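Local atomic coordinates of uncharacterized protein (Psychrobacter arcticus, PDB entry 2PN2), a protein that belongs to the OsmC family and probably takes part in the response to osmotic stress and in detoxification. Residues I111-N116 with Q146-H151. Numbering follows the deposited sequence.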
loop_
_atom_site.group_PDB
_atom_site.type_symbol
_atom_site.label_atom_id
_atom_site.label_comp_id
_atom_site.label_asym_id
_atom_site.label_seq_id
_atom_site.Cartn_x
_atom_site.Cartn_y
_atom_site.Cartn_z
ATOM N N ILE A 111 -1.646 3.767 14.163
ATOM C CA ILE A 111 -0.786 4.844 13.674
ATOM C C ILE A 111 -0.608 5.821 14.826
ATOM O O ILE A 111 -1.579 6.412 15.273
ATOM C CB ILE A 111 -1.393 5.573 12.439
ATOM C CG1 ILE A 111 -1.787 4.588 11.331
ATOM C CG2 ILE A 111 -0.437 6.656 11.895
ATOM C CD1 ILE A 111 -3.169 3.999 11.503
ATOM N N ALA A 112 0.615 5.923 15.348
ATOM C CA ALA A 112 0.951 6.854 16.428
ATOM C C ALA A 112 1.644 8.042 15.769
ATOM O O ALA A 112 2.782 7.912 15.293
ATOM C CB ALA A 112 1.870 6.192 17.457
ATOM N N ILE A 113 0.972 9.196 15.762
ATOM C CA ILE A 113 1.505 10.409 15.114
ATOM C C ILE A 113 2.139 11.362 16.145
ATOM O O ILE A 113 1.495 11.739 17.112
ATOM C CB ILE A 113 0.433 11.150 14.295
ATOM C CG1 ILE A 113 -0.253 10.208 13.287
ATOM C CG2 ILE A 113 1.063 12.354 13.579
ATOM C CD1 ILE A 113 -1.269 10.900 12.378
ATOM N N THR A 114 3.395 11.743 15.920
ATOM C CA THR A 114 4.117 12.659 16.802
ATOM C C THR A 114 4.475 13.898 15.979
ATOM O O THR A 114 5.255 13.825 15.035
ATOM C CB THR A 114 5.354 11.983 17.447
ATOM O OG1 THR A 114 4.924 10.818 18.171
ATOM C CG2 THR A 114 6.075 12.926 18.430
ATOM N N PHE A 115 3.838 15.016 16.313
ATOM C CA PHE A 115 4.100 16.287 15.662
ATOM C C PHE A 115 5.410 16.912 16.148
ATOM O O PHE A 115 5.794 16.755 17.315
ATOM C CB PHE A 115 2.923 17.248 15.849
ATOM C CG PHE A 115 1.753 16.884 15.020
ATOM C CD1 PHE A 115 1.664 17.331 13.702
ATOM C CD2 PHE A 115 0.774 16.017 15.510
ATOM C CE1 PHE A 115 0.574 16.964 12.892
ATOM C CE2 PHE A 115 -0.319 15.644 14.720
ATOM C CZ PHE A 115 -0.418 16.118 13.405
ATOM N N ASN A 116 6.088 17.595 15.219
ATOM C CA ASN A 116 7.338 18.312 15.509
ATOM C C ASN A 116 7.176 19.445 16.550
ATOM O O ASN A 116 8.082 19.659 17.365
ATOM C CB ASN A 116 7.971 18.868 14.208
ATOM C CG ASN A 116 7.047 19.838 13.455
ATOM O OD1 ASN A 116 5.819 19.706 13.499
ATOM N ND2 ASN A 116 7.640 20.796 12.750
ATOM N N GLN A 146 -8.831 1.263 12.405
ATOM C CA GLN A 146 -7.818 2.297 12.121
ATOM C C GLN A 146 -7.682 3.102 13.416
ATOM O O GLN A 146 -8.528 3.929 13.723
ATOM C CB GLN A 146 -8.251 3.181 10.959
ATOM C CG GLN A 146 -8.491 2.400 9.674
ATOM C CD GLN A 146 -8.914 3.274 8.525
ATOM O OE1 GLN A 146 -8.403 4.383 8.343
ATOM N NE2 GLN A 146 -9.837 2.767 7.718
ATOM N N LYS A 147 -6.660 2.789 14.210
ATOM C CA LYS A 147 -6.426 3.428 15.512
ATOM C C LYS A 147 -5.354 4.497 15.399
ATOM O O LYS A 147 -4.177 4.181 15.279
ATOM C CB LYS A 147 -6.004 2.375 16.529
ATOM C CG LYS A 147 -5.859 2.867 17.963
ATOM C CD LYS A 147 -5.436 1.724 18.841
ATOM C CE LYS A 147 -5.263 2.153 20.293
ATOM N NZ LYS A 147 -4.887 1.001 21.168
ATOM N N VAL A 148 -5.770 5.755 15.466
ATOM C CA VAL A 148 -4.874 6.892 15.376
ATOM C C VAL A 148 -4.738 7.572 16.746
ATOM O O VAL A 148 -5.738 7.882 17.386
ATOM C CB VAL A 148 -5.354 7.896 14.316
ATOM C CG1 VAL A 148 -4.342 9.026 14.158
ATOM C CG2 VAL A 148 -5.585 7.192 12.969
ATOM N N ILE A 149 -3.498 7.741 17.203
ATOM C CA ILE A 149 -3.190 8.474 18.444
ATOM C C ILE A 149 -2.177 9.579 18.085
ATOM O O ILE A 149 -1.280 9.347 17.259
ATOM C CB ILE A 149 -2.713 7.541 19.603
ATOM C CG1 ILE A 149 -1.402 6.807 19.280
ATOM C CG2 ILE A 149 -3.808 6.507 19.941
ATOM C CD1 ILE A 149 -0.981 5.728 20.334
ATOM N N ILE A 150 -2.370 10.775 18.654
ATOM C CA ILE A 150 -1.477 11.931 18.463
ATOM C C ILE A 150 -0.636 12.134 19.727
ATOM O O ILE A 150 -1.203 12.279 20.793
ATOM C CB ILE A 150 -2.250 13.243 18.218
ATOM C CG1 ILE A 150 -3.106 13.174 16.962
ATOM C CG2 ILE A 150 -1.278 14.432 18.059
ATOM C CD1 ILE A 150 -4.037 14.356 16.843
ATOM N N HIS A 151 0.695 12.139 19.612
ATOM C CA HIS A 151 1.594 12.389 20.758
ATOM C C HIS A 151 2.226 13.770 20.614
ATOM O O HIS A 151 2.294 14.328 19.512
ATOM C CB HIS A 151 2.701 11.330 20.877
ATOM C CG HIS A 151 2.206 9.914 20.911
ATOM N ND1 HIS A 151 2.886 8.872 20.310
ATOM C CD2 HIS A 151 1.084 9.371 21.440
ATOM C CE1 HIS A 151 2.219 7.747 20.497
ATOM N NE2 HIS A 151 1.119 8.021 21.174
#
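The carbonyl oxygen of I113 takes the amide hydrogen of H151, with H151 N 2.7 Å from I113 O and the N-H...O angle at 170°; the CA-H of I150 also approaches this oxygen. One residue pair back, I113 N donates equally closely to I149 O. The ladder continues with I149 N to I111 O and I111 N to K147 O, so I111 uses its N-H and C=O on K147 and I149, and I113 on I149 and H151, as in a regular parallel pair. A112, between them, turns its backbone bonds to E94 on strand 92-100. Strands 105-114 and 145-150 are the two parallel strands of a beta-alpha-beta unit whose connection carries helix 121-132, with 145-150 outermost in this chain's mixed sheet.

I111, I113, V148 and I150 project from the same face of that sheet, toward the helices: I113 lies on I77 of helix 61-83, while V148 also meets M73 of that helix and Y128 and L132 of helix 121-132. V148 CG1, anti to its own nitrogen (chi1 -175°), touches I113 CD1 at 4.0 Å. Past the end of the strand, F115 brings its ring back toward I150, whose CG2 meets the ring edge in its plane, 3.6 Å from F115 CD2. The same ring also packs against that of F127 in helix 121-132.

On the opposite face A112 CB touches two side chains of 146-151 that lie to one side of it: I149 CG1 at 3.8 Å and H151 CE1 at 3.4 Å. The imidazole leans back along strand 105-114 because H151 CG lies beside its own nitrogen (chi1 -53°). T114 OG1 approaches the edge of this ring near its plane, 3.5 Å from H151 ND1. F115 N is buried here without a hydrogen-bonding partner.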